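Local atomic coordinates of protein BOLA1, chloroplastic (Arabidopsis thaliana, PDB entry 4PUG), a protein that partners monothiol glutaredoxins in binding a labile iron-sulfur cluster and may act as a redox-regulated transcriptional regulator or a factor in Fe-S cluster biogenesis. Residues V21-E26 and F48-V53. Residues are numbered along the deposited sequence; the frame is centred on the assembly and turned at random.
Sequences VELVIE and FNVKIV
Asn49 and Glu26 lie side by side, and Asn49 ND2 donates to Glu26 OE1 over 3.2 Å. The N-H...O angle of 172° is nearly straight, yet the amide reaches the oxygen from above the carboxylate plane. Glu26 CG is anti to its backbone N (chi1 -175°), and its extended chain runs alongside the asparagine. An alanine at Asn49 would probably leave Glu26 OE1 without this donor and its carboxylate freer to turn. Val24 and Lys51 continue this face with CB atoms 4.1 Å apart; beyond them a water donates to Glu22 OE1 and weakly accepts from Lys51 NZ. On the reverse face Leu23 CD1 packs on Ile52 CG1 (3.7 Å), while Ile25 CG2 meets Phe48 CD1 at 3.7 Å; helix 6-18 covers this side through Met10, Arg11 and Gln15. Paired backbone bonds at Glu22-Val53, Val24-Lys51 and Glu26-Asn49 fix the register, with strand axes 4.8 Å apart and 175° between directions. Val53 O takes Glu22 N at 3.1 Å and, weakly, Val21 N, which makes a classic beta bulge. Strand 47-53 also bonds to strand 83-89, so this antiparallel pair joins an outer strand to the central one in the mixed sheet of the BolA fold.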
loop_
_atom_site.group_PDB
_atom_site.type_symbol
_atom_site.label_atom_id
_atom_site.label_comp_id
_atom_site.label_asym_id
_atom_site.label_seq_id
_atom_site.Cartn_x
_atom_site.Cartn_y
_atom_site.Cartn_z
ATOM N N VAL A 21 1.609 7.257 12.070
ATOM C CA VAL A 21 0.898 8.468 12.417
ATOM C C VAL A 21 0.225 9.000 11.152
ATOM O O VAL A 21 -0.789 9.701 11.226
ATOM C CB VAL A 21 1.821 9.528 13.063
ATOM C CG1 VAL A 21 2.800 10.101 12.044
ATOM C CG2 VAL A 21 0.990 10.624 13.701
ATOM N N GLU A 22 0.769 8.641 9.988
ATOM C CA GLU A 22 0.097 9.026 8.744
ATOM C C GLU A 22 0.070 7.915 7.698
ATOM O O GLU A 22 1.102 7.357 7.356
ATOM C CB GLU A 22 0.718 10.292 8.154
ATOM C CG GLU A 22 -0.050 10.824 6.960
ATOM C CD GLU A 22 0.602 12.035 6.340
ATOM O OE1 GLU A 22 1.670 12.456 6.833
ATOM O OE2 GLU A 22 0.041 12.565 5.359
ATOM N N LEU A 23 -1.113 7.606 7.179
ATOM C CA LEU A 23 -1.235 6.512 6.223
ATOM C C LEU A 23 -2.154 6.868 5.059
ATOM O O LEU A 23 -3.376 6.950 5.215
ATOM C CB LEU A 23 -1.713 5.235 6.922
ATOM C CG LEU A 23 -1.841 3.988 6.045
ATOM C CD1 LEU A 23 -0.551 3.729 5.276
ATOM C CD2 LEU A 23 -2.208 2.787 6.898
ATOM N N VAL A 24 -1.552 7.086 3.895
ATOM C CA VAL A 24 -2.301 7.376 2.679
ATOM C C VAL A 24 -2.254 6.186 1.728
ATOM O O VAL A 24 -1.178 5.739 1.329
ATOM C CB VAL A 24 -1.753 8.618 1.953
ATOM C CG1 VAL A 24 -2.653 8.983 0.781
ATOM C CG2 VAL A 24 -1.631 9.786 2.918
ATOM N N ILE A 25 -3.426 5.672 1.374
ATOM C CA ILE A 25 -3.521 4.571 0.427
ATOM C C ILE A 25 -4.377 4.985 -0.765
ATOM O O ILE A 25 -5.608 4.947 -0.709
ATOM C CB ILE A 25 -4.078 3.299 1.091
ATOM C CG1 ILE A 25 -3.163 2.869 2.240
ATOM C CG2 ILE A 25 -4.219 2.182 0.073
ATOM C CD1 ILE A 25 -3.462 1.501 2.781
ATOM N N GLU A 26 -3.706 5.390 -1.838
ATOM C CA GLU A 26 -4.374 5.945 -3.006
ATOM C C GLU A 26 -4.478 4.932 -4.137
ATOM O O GLU A 26 -3.464 4.427 -4.629
ATOM C CB GLU A 26 -3.629 7.187 -3.499
ATOM C CG GLU A 26 -4.315 7.901 -4.648
ATOM C CD GLU A 26 -3.450 8.984 -5.261
ATOM O OE1 GLU A 26 -2.210 8.839 -5.239
ATOM O OE2 GLU A 26 -4.010 9.980 -5.762
ATOM N N PHE A 48 -1.454 1.076 -6.699
ATOM C CA PHE A 48 -1.562 1.865 -5.473
ATOM C C PHE A 48 -0.330 2.713 -5.161
ATOM O O PHE A 48 0.810 2.276 -5.342
ATOM C CB PHE A 48 -1.890 0.967 -4.277
ATOM C CG PHE A 48 -3.340 0.566 -4.198
ATOM C CD1 PHE A 48 -4.259 1.373 -3.546
ATOM C CD2 PHE A 48 -3.781 -0.615 -4.772
ATOM C CE1 PHE A 48 -5.591 1.010 -3.468
ATOM C CE2 PHE A 48 -5.114 -0.984 -4.700
ATOM C CZ PHE A 48 -6.021 -0.169 -4.047
ATOM N N ASN A 49 -0.587 3.933 -4.699
ATOM C CA ASN A 49 0.440 4.784 -4.118
ATOM C C ASN A 49 0.233 4.814 -2.615
ATOM O O ASN A 49 -0.836 5.189 -2.140
ATOM C CB ASN A 49 0.351 6.206 -4.672
ATOM C CG ASN A 49 0.653 6.282 -6.154
ATOM O OD1 ASN A 49 1.552 5.606 -6.651
ATOM N ND2 ASN A 49 -0.100 7.110 -6.870
ATOM N N VAL A 50 1.249 4.409 -1.864
ATOM C CA VAL A 50 1.133 4.324 -0.415
ATOM C C VAL A 50 2.178 5.191 0.279
ATOM O O VAL A 50 3.382 5.054 0.039
ATOM C CB VAL A 50 1.269 2.869 0.083
ATOM C CG1 VAL A 50 1.117 2.805 1.593
ATOM C CG2 VAL A 50 0.234 1.976 -0.595
ATOM N N LYS A 51 1.708 6.096 1.131
ATOM C CA LYS A 51 2.601 6.874 1.972
ATOM C C LYS A 51 2.412 6.470 3.428
ATOM O O LYS A 51 1.300 6.508 3.955
ATOM C CB LYS A 51 2.369 8.375 1.797
ATOM C CG LYS A 51 3.213 9.218 2.744
ATOM C CD LYS A 51 3.063 10.705 2.484
ATOM C CE LYS A 51 3.932 11.500 3.448
ATOM N NZ LYS A 51 4.484 12.739 2.833
ATOM N N ILE A 52 3.504 6.066 4.067
ATOM C CA ILE A 52 3.465 5.625 5.452
ATOM C C ILE A 52 4.446 6.426 6.302
ATOM O O ILE A 52 5.660 6.361 6.098
ATOM C CB ILE A 52 3.809 4.128 5.576
ATOM C CG1 ILE A 52 3.029 3.310 4.546
ATOM C CG2 ILE A 52 3.525 3.632 6.985
ATOM C CD1 ILE A 52 3.511 1.880 4.406
ATOM N N VAL A 53 3.910 7.187 7.250
ATOM C CA VAL A 53 4.708 7.894 8.240
ATOM C C VAL A 53 4.568 7.227 9.613
ATOM O O VAL A 53 3.509 7.327 10.272
ATOM C CB VAL A 53 4.321 9.382 8.329
ATOM C CG1 VAL A 53 5.262 10.103 9.271
ATOM C CG2 VAL A 53 4.362 10.019 6.944
HETATM O O HOH W 1 3.898 14.139 5.933
#